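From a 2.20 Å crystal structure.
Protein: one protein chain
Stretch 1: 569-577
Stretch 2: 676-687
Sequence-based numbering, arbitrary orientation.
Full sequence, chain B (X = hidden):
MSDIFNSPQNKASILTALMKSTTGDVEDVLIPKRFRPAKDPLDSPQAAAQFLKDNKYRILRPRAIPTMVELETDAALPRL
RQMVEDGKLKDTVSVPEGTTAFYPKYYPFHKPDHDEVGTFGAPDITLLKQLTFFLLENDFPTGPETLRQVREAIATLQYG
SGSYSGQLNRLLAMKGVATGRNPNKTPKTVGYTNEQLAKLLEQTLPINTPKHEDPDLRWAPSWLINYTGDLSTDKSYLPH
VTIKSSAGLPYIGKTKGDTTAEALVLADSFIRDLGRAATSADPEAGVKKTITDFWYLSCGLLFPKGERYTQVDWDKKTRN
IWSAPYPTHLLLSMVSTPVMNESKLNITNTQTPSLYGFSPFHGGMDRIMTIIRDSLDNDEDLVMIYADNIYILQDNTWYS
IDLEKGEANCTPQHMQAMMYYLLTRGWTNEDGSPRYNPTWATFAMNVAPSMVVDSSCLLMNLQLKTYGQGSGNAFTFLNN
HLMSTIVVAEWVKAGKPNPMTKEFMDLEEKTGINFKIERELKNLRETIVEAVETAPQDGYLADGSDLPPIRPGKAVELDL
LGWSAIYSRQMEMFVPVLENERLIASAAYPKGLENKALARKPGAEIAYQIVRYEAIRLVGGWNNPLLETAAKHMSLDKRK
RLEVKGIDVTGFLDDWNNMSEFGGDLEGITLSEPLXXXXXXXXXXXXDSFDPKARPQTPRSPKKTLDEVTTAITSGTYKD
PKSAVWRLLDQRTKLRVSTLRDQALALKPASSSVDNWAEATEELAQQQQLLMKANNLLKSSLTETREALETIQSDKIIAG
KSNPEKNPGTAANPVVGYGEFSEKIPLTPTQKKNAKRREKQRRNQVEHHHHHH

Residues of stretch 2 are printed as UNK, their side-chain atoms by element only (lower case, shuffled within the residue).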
# COMPACT_ATOMS: atom_id res chain seq x y z
N ARG B 569 -15.12 -12.03 28.30
CA ARG B 569 -15.67 -13.14 29.10
C ARG B 569 -16.90 -13.76 28.43
O ARG B 569 -17.12 -14.96 28.55
CB ARG B 569 -16.07 -12.66 30.52
CG ARG B 569 -14.89 -12.51 31.44
CD ARG B 569 -15.29 -12.17 32.88
NE ARG B 569 -14.11 -11.72 33.60
CZ ARG B 569 -13.25 -12.52 34.23
NH1 ARG B 569 -13.49 -13.83 34.31
NH2 ARG B 569 -12.16 -12.01 34.80
N GLN B 570 -17.73 -12.92 27.76
CA GLN B 570 -18.95 -13.38 27.09
C GLN B 570 -18.63 -14.31 25.93
O GLN B 570 -19.28 -15.32 25.78
CB GLN B 570 -19.79 -12.18 26.58
CG GLN B 570 -21.15 -12.59 25.99
CD GLN B 570 -21.98 -11.43 25.51
OE1 GLN B 570 -21.52 -10.32 25.28
NE2 GLN B 570 -23.24 -11.67 25.34
N MET B 571 -17.65 -13.95 25.11
CA MET B 571 -17.28 -14.68 23.91
C MET B 571 -16.16 -15.67 24.14
O MET B 571 -15.98 -16.57 23.31
CB MET B 571 -16.90 -13.69 22.80
CG MET B 571 -18.05 -12.79 22.40
SD MET B 571 -17.69 -11.88 20.92
CE MET B 571 -18.07 -13.14 19.66
N GLU B 572 -15.45 -15.55 25.29
CA GLU B 572 -14.34 -16.42 25.72
C GLU B 572 -13.22 -16.41 24.68
O GLU B 572 -12.70 -17.45 24.26
CB GLU B 572 -14.80 -17.85 26.03
CG GLU B 572 -15.53 -17.98 27.35
CD GLU B 572 -15.80 -19.43 27.68
OE1 GLU B 572 -14.90 -20.07 28.26
OE2 GLU B 572 -16.87 -19.94 27.27
N MET B 573 -12.87 -15.20 24.27
CA MET B 573 -11.84 -14.98 23.28
C MET B 573 -11.32 -13.58 23.36
O MET B 573 -11.93 -12.70 24.00
CB MET B 573 -12.36 -15.28 21.85
CG MET B 573 -13.54 -14.42 21.41
SD MET B 573 -14.38 -15.17 19.97
CE MET B 573 -13.59 -14.26 18.70
N PHE B 574 -10.18 -13.37 22.71
CA PHE B 574 -9.60 -12.05 22.55
C PHE B 574 -10.27 -11.37 21.37
O PHE B 574 -10.58 -12.02 20.36
CB PHE B 574 -8.08 -12.12 22.34
CG PHE B 574 -7.34 -12.45 23.60
CD1 PHE B 574 -6.92 -11.45 24.47
CD2 PHE B 574 -7.04 -13.77 23.92
CE1 PHE B 574 -6.21 -11.77 25.63
CE2 PHE B 574 -6.36 -14.08 25.10
CZ PHE B 574 -5.95 -13.08 25.95
N VAL B 575 -10.55 -10.08 21.54
CA VAL B 575 -11.19 -9.26 20.51
C VAL B 575 -10.29 -8.03 20.25
O VAL B 575 -9.56 -7.62 21.16
CB VAL B 575 -12.64 -8.86 20.90
CG1 VAL B 575 -13.53 -10.10 21.02
CG2 VAL B 575 -12.68 -8.04 22.19
N PRO B 576 -10.32 -7.41 19.05
CA PRO B 576 -9.46 -6.24 18.85
C PRO B 576 -10.08 -4.94 19.38
O PRO B 576 -11.29 -4.74 19.35
CB PRO B 576 -9.32 -6.16 17.34
CG PRO B 576 -10.62 -6.72 16.82
CD PRO B 576 -11.08 -7.74 17.82
N VAL B 577 -9.20 -4.05 19.81
CA VAL B 577 -9.51 -2.68 20.16
C VAL B 577 -8.41 -1.83 19.50
O VAL B 577 -7.20 -2.19 19.54
CB VAL B 577 -9.71 -2.33 21.66
CG1 VAL B 577 -10.91 -3.06 22.25
CG2 VAL B 577 -8.45 -2.55 22.51
N UNK B 676 -25.21 -1.59 20.00
CA UNK B 676 -25.56 -2.34 21.21
C UNK B 676 -24.50 -3.42 21.42
O UNK B 676 -23.61 -3.58 20.56
c UNK B 676 -28.10 -1.95 21.02
o UNK B 676 -27.01 -3.91 20.06
c UNK B 676 -26.97 -2.97 21.13
N UNK B 677 -24.60 -4.20 22.50
CA UNK B 677 -23.67 -5.30 22.72
C UNK B 677 -23.73 -6.33 21.55
O UNK B 677 -22.70 -6.90 21.23
o UNK B 677 -21.72 -6.62 24.59
c UNK B 677 -22.87 -6.98 24.40
n UNK B 677 -23.21 -8.25 24.33
c UNK B 677 -23.94 -5.99 24.06
N UNK B 678 -24.91 -6.55 20.92
CA UNK B 678 -25.04 -7.50 19.80
C UNK B 678 -24.17 -7.08 18.59
O UNK B 678 -23.63 -7.96 17.90
n UNK B 678 -25.38 -10.91 18.28
c UNK B 678 -26.27 -10.22 18.98
c UNK B 678 -26.71 -8.90 18.40
o UNK B 678 -26.70 -10.65 20.07
c UNK B 678 -26.50 -7.70 19.36
N UNK B 679 -24.00 -5.76 18.36
CA UNK B 679 -23.14 -5.24 17.29
C UNK B 679 -21.68 -5.70 17.51
O UNK B 679 -20.98 -6.06 16.56
o UNK B 679 -24.51 -3.21 17.34
c UNK B 679 -22.52 -3.14 15.98
c UNK B 679 -23.18 -3.69 17.23
N UNK B 680 -21.25 -5.65 18.78
CA UNK B 680 -19.89 -6.01 19.18
C UNK B 680 -19.68 -7.51 19.10
O UNK B 680 -18.60 -7.94 18.70
c UNK B 680 -19.33 -3.53 22.13
c UNK B 680 -19.59 -5.48 20.59
c UNK B 680 -18.58 -3.30 19.76
c UNK B 680 -19.58 -3.94 20.72
N UNK B 681 -20.73 -8.30 19.42
CA UNK B 681 -20.70 -9.76 19.31
C UNK B 681 -20.57 -10.12 17.81
O UNK B 681 -19.70 -10.91 17.47
c UNK B 681 -21.92 -10.27 21.50
c UNK B 681 -22.06 -11.92 19.62
c UNK B 681 -21.95 -10.44 19.99
N UNK B 682 -21.40 -9.50 16.93
CA UNK B 682 -21.42 -9.76 15.48
C UNK B 682 -20.08 -9.45 14.78
O UNK B 682 -19.64 -10.26 13.97
o UNK B 682 -24.16 -10.36 15.87
c UNK B 682 -22.53 -8.98 14.76
o UNK B 682 -24.88 -8.56 14.80
c UNK B 682 -23.97 -9.33 15.16
N UNK B 683 -19.44 -8.31 15.10
CA UNK B 683 -18.19 -7.96 14.44
C UNK B 683 -17.04 -8.91 14.86
O UNK B 683 -16.02 -8.97 14.19
c UNK B 683 -18.88 -5.55 14.05
c UNK B 683 -16.85 -4.76 16.35
c UNK B 683 -17.50 -6.11 16.11
c UNK B 683 -17.81 -6.46 14.64
N UNK B 684 -17.24 -9.67 15.96
CA UNK B 684 -16.23 -10.57 16.49
C UNK B 684 -16.58 -12.02 16.30
O UNK B 684 -15.80 -12.89 16.69
o UNK B 684 -14.04 -8.97 17.62
c UNK B 684 -16.00 -10.27 17.97
n UNK B 684 -15.66 -8.10 18.91
c UNK B 684 -15.16 -9.06 18.16
N UNK B 685 -17.72 -12.31 15.66
CA UNK B 685 -18.18 -13.68 15.47
C UNK B 685 -17.39 -14.37 14.35
O UNK B 685 -17.40 -13.91 13.21
c UNK B 685 -19.69 -13.72 15.25
c UNK B 685 -20.24 -15.14 14.94
o UNK B 685 -20.28 -13.24 16.45
N UNK B 686 -16.68 -15.48 14.68
CA UNK B 686 -15.96 -16.22 13.64
C UNK B 686 -16.91 -17.06 12.81
O UNK B 686 -17.89 -17.58 13.33
c UNK B 686 -16.57 -16.15 16.00
c UNK B 686 -14.97 -17.11 14.41
c UNK B 686 -15.38 -17.03 15.85
N UNK B 687 -16.60 -17.22 11.53
CA UNK B 687 -17.38 -18.04 10.60
C UNK B 687 -17.13 -19.51 10.89
O UNK B 687 -18.07 -20.29 10.84
c UNK B 687 -18.90 -18.13 7.61
c UNK B 687 -18.06 -17.07 8.31
c UNK B 687 -17.45 -16.12 7.30
c UNK B 687 -16.98 -17.71 9.15
O HOH W 1 -13.80 -5.81 19.38

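Position 676 carries one carbon bearing an oxygen and a second carbon, a branched hydroxyl side chain out of reach of stretch 1; it is threonine. T676 occupies the N-cap position, right before the helix.

Position 677 has two carbons, the second holding one oxygen and one nitrogen: a short amide, asparagine. N677 ND2 donates to Q570 OE1 at 2.8 Å with an N-H...acceptor angle of 158°, close enough to straight for a good hydrogen bond, while N677 OD1 is satisfied elsewhere in the structure.

Position 678 has three carbons ending in an oxygen and a nitrogen, one methylene longer than the previous amide, hence glutamine. Q678 points away from stretch 1 at CB and makes no contact with it.

Position 679 repeats the pattern of one carbon with an oxygen and a carbon, so it is threonine. T679 OG1 accepts from T676 N at 3.2 Å and 176°, tying the first helical turn to its cap residue.

Position 680 has four carbons forked at the second: leucine. L680 is buried but has no contact with stretch 1.

Position 681 has three carbons, forked at the first: valine. V681 CG1 is 4.2 Å from M571 CE and V681 CG2 is 3.8 Å from Q570 OE1, so the fork meets both residues.

Position 682 has two carbons, the second carrying two oxygens, a carboxylate: aspartate. D682 points away from stretch 1, and its OD1 accepts from Q678 NE2 at 2.8 Å and 163°, a bond one helical turn long.

Position 683 has four carbons forked at the first, with one arm two carbons long: isoleucine. I683 is buried and does not touch stretch 1.

Position 684 again shows two carbons, the second with an oxygen and a nitrogen, and points toward stretch 1; it is asparagine. N684 CG lies 3.5 Å from V575 CG1, and N684 OD1 is 3.2 Å from P576 CD. N684 ND2 donates to L680 O at 3.0 Å (136°) and to water 1 at 3.0 Å; the same water donates to P576 O at 2.7 Å.

Position 685 has one carbon with an oxygen and a carbon: threonine. T685 OG1 donates to V681 O at 2.6 Å and sits 3.9 Å from M571 CE.

Position 686 has three carbons closing a ring onto its backbone nitrogen, which defines proline. P686 CG is 4.4 Å from M573 CE.

Position 687 has four carbons forked at the second: leucine. L687 is out of reach of stretch 1.

The contact buries 363 Å² in all. Its one direct hydrogen bond joins Q570 to N677, while M571 packs along V681, N684 and T685. N684, with 86 Å² covered, is the most deeply engaged residue: M573 CE approaches its backbone O at 3.3 Å, its side chain meets V575 and P576, and its amide nitrogen, held by L680 O, also reaches the strand through water.

Stretch 2 676-687: TNQTLVDINTPL
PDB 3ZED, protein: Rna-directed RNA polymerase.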